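Local coordinates for putative PAS/PAC sensor protein (Nakamurella multipartita DSM 44233, PDB 6HMJ), which acts as a flavin-binding blue-light receptor of the light-oxygen-voltage type and probably binds RNA to regulate translation, at residues 76-81 with 88-93. Residues are numbered along the deposited sequence; the frame is centred on the assembly and turned at random.
Sequences VNHLLL and RPAMTT
Two hydrogen bonds grip Thr92 OG1, one to His78 NE2, the other from Trp60 NE1. His78 NE2 lies 2.8 Å from Thr92 OG1, which sits near the plane of the imidazole; the indole and imidazole also stack edge-to-face. The other ring nitrogen, His78 ND1, donates to Leu79 O at 2.7 Å in a nearly straight bond (N-H...O 167°), the nitrogen standing above the plane of the Leu79 carbonyl, not on a lone pair. With both nitrogens engaged and ND1 carrying a proton, the rotation of the ring is fixed. CG sits in the crowded position between backbone N and carbonyl carbon (chi1 64°), which swings the ring over the neighbouring strand, one face above Ala90 C, while CE1 approaches Ala90 CB at 3.4 Å. An alanine in place of His78 would probably loosen this face of the hairpin, since Thr92 OG1, Leu79 O and the Trp60 ring would each lose a partner.

Farther along the same face, Leu80 CG rests against Ala90 CB at 3.6 Å. Arg88, bent at chi2 and chi3, folds its guanidinium back so that Leu80 CB lies 3.8 Å above its plane, over its centre; NH2 bonds to Val33 O and NH1 to Thr82 OG1. Beneath these side chains, the antiparallel backbones are joined by paired hydrogen bonds at Val76-Thr92, His78-Ala90 and Leu80-Arg88. The segments twist to 133° between their directions.

The pairing forms the hairpin of strands 74-82 and 85-97 in the antiparallel sheet of the N-terminal PAS domain, far from the flavin. Helix 54-70 packs over the face bearing Val76 and His78, strand 105-112 flanks 85-97, and Arg116 of the second subunit donates to Ala90 O and His78 O.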
loop_
_atom_site.group_PDB
_atom_site.type_symbol
_atom_site.label_atom_id
_atom_site.label_comp_id
_atom_site.label_asym_id
_atom_site.label_seq_id
_atom_site.Cartn_x
_atom_site.Cartn_y
_atom_site.Cartn_z
ATOM N N VAL A 76 -30.405 -0.392 44.635
ATOM C CA VAL A 76 -31.608 0.005 43.911
ATOM C C VAL A 76 -31.190 0.872 42.731
ATOM O O VAL A 76 -30.559 1.918 42.921
ATOM C CB VAL A 76 -32.604 0.757 44.809
ATOM C CG1 VAL A 76 -33.754 1.314 43.980
ATOM C CG2 VAL A 76 -33.133 -0.165 45.899
ATOM N N ASN A 77 -31.548 0.444 41.523
ATOM C CA ASN A 77 -31.329 1.239 40.324
ATOM C C ASN A 77 -32.494 2.199 40.127
ATOM O O ASN A 77 -33.657 1.820 40.287
ATOM C CB ASN A 77 -31.183 0.339 39.097
ATOM C CG ASN A 77 -29.994 -0.598 39.195
ATOM O OD1 ASN A 77 -29.055 -0.353 39.952
ATOM N ND2 ASN A 77 -30.028 -1.678 38.425
ATOM N N HIS A 78 -32.179 3.439 39.768
ATOM C CA HIS A 78 -33.193 4.479 39.653
ATOM C C HIS A 78 -32.634 5.631 38.827
ATOM O O HIS A 78 -31.523 5.558 38.292
ATOM C CB HIS A 78 -33.634 4.967 41.033
ATOM C CG HIS A 78 -32.540 5.624 41.815
ATOM N ND1 HIS A 78 -32.233 6.961 41.684
ATOM C CD2 HIS A 78 -31.674 5.128 42.730
ATOM C CE1 HIS A 78 -31.232 7.262 42.489
ATOM N NE2 HIS A 78 -30.872 6.167 43.134
ATOM N N LEU A 79 -33.421 6.696 38.727
ATOM C CA LEU A 79 -33.035 7.917 38.037
ATOM C C LEU A 79 -32.888 9.065 39.031
ATOM O O LEU A 79 -33.263 8.963 40.203
ATOM C CB LEU A 79 -34.076 8.291 36.974
ATOM C CG LEU A 79 -34.416 7.266 35.895
ATOM C CD1 LEU A 79 -35.454 7.843 34.942
ATOM C CD2 LEU A 79 -33.174 6.842 35.135
ATOM N N LEU A 80 -32.319 10.166 38.546
ATOM C CA LEU A 80 -32.262 11.417 39.293
ATOM C C LEU A 80 -32.869 12.498 38.410
ATOM O O LEU A 80 -32.414 12.708 37.282
ATOM C CB LEU A 80 -30.825 11.772 39.689
ATOM C CG LEU A 80 -30.190 10.910 40.786
ATOM C CD1 LEU A 80 -28.753 11.342 41.032
ATOM C CD2 LEU A 80 -30.984 10.964 42.080
ATOM N N LEU A 81 -33.889 13.179 38.923
ATOM C CA LEU A 81 -34.590 14.199 38.152
ATOM C C LEU A 81 -33.818 15.512 38.148
ATOM O O LEU A 81 -33.379 15.989 39.201
ATOM C CB LEU A 81 -35.995 14.401 38.714
ATOM C CG LEU A 81 -36.788 13.098 38.853
ATOM C CD1 LEU A 81 -38.130 13.348 39.518
ATOM C CD2 LEU A 81 -36.967 12.416 37.503
ATOM N N ARG A 88 -30.886 11.687 35.008
ATOM C CA ARG A 88 -29.615 10.990 34.940
ATOM C C ARG A 88 -29.749 9.584 35.515
ATOM O O ARG A 88 -30.530 9.360 36.444
ATOM C CB ARG A 88 -28.531 11.742 35.719
ATOM C CG ARG A 88 -28.229 13.134 35.197
ATOM C CD ARG A 88 -28.796 14.185 36.128
ATOM N NE ARG A 88 -28.125 14.181 37.426
ATOM C CZ ARG A 88 -28.625 14.721 38.533
ATOM N NH1 ARG A 88 -29.811 15.316 38.512
ATOM N NH2 ARG A 88 -27.937 14.666 39.665
ATOM N N PRO A 89 -29.002 8.614 34.994
ATOM C CA PRO A 89 -29.008 7.282 35.608
ATOM C C PRO A 89 -28.268 7.304 36.933
ATOM O O PRO A 89 -27.245 7.977 37.081
ATOM C CB PRO A 89 -28.289 6.412 34.574
ATOM C CG PRO A 89 -27.354 7.355 33.902
ATOM C CD PRO A 89 -28.067 8.686 33.856
ATOM N N ALA A 90 -28.792 6.561 37.903
ATOM C CA ALA A 90 -28.233 6.584 39.244
ATOM C C ALA A 90 -28.412 5.223 39.900
ATOM O O ALA A 90 -29.086 4.333 39.376
ATOM C CB ALA A 90 -28.880 7.682 40.093
ATOM N N MET A 91 -27.792 5.081 41.070
ATOM C CA MET A 91 -27.803 3.830 41.815
ATOM C C MET A 91 -27.568 4.162 43.282
ATOM O O MET A 91 -26.676 4.954 43.603
ATOM C CB MET A 91 -26.726 2.872 41.288
ATOM C CG MET A 91 -26.642 1.529 42.010
ATOM S SD MET A 91 -24.950 1.013 42.394
ATOM C CE MET A 91 -24.429 2.315 43.510
ATOM N N THR A 92 -28.376 3.576 44.159
ATOM C CA THR A 92 -28.226 3.748 45.597
ATOM C C THR A 92 -27.768 2.434 46.209
ATOM O O THR A 92 -28.324 1.374 45.902
ATOM C CB THR A 92 -29.539 4.191 46.248
ATOM O OG1 THR A 92 -29.952 5.444 45.690
ATOM C CG2 THR A 92 -29.370 4.347 47.755
ATOM N N THR A 93 -26.753 2.509 47.062
ATOM C CA THR A 93 -26.297 1.375 47.851
ATOM C C THR A 93 -26.614 1.641 49.316
ATOM O O THR A 93 -26.388 2.747 49.819
ATOM C CB THR A 93 -24.796 1.140 47.667
ATOM O OG1 THR A 93 -24.509 0.929 46.279
ATOM C CG2 THR A 93 -24.338 -0.073 48.462
#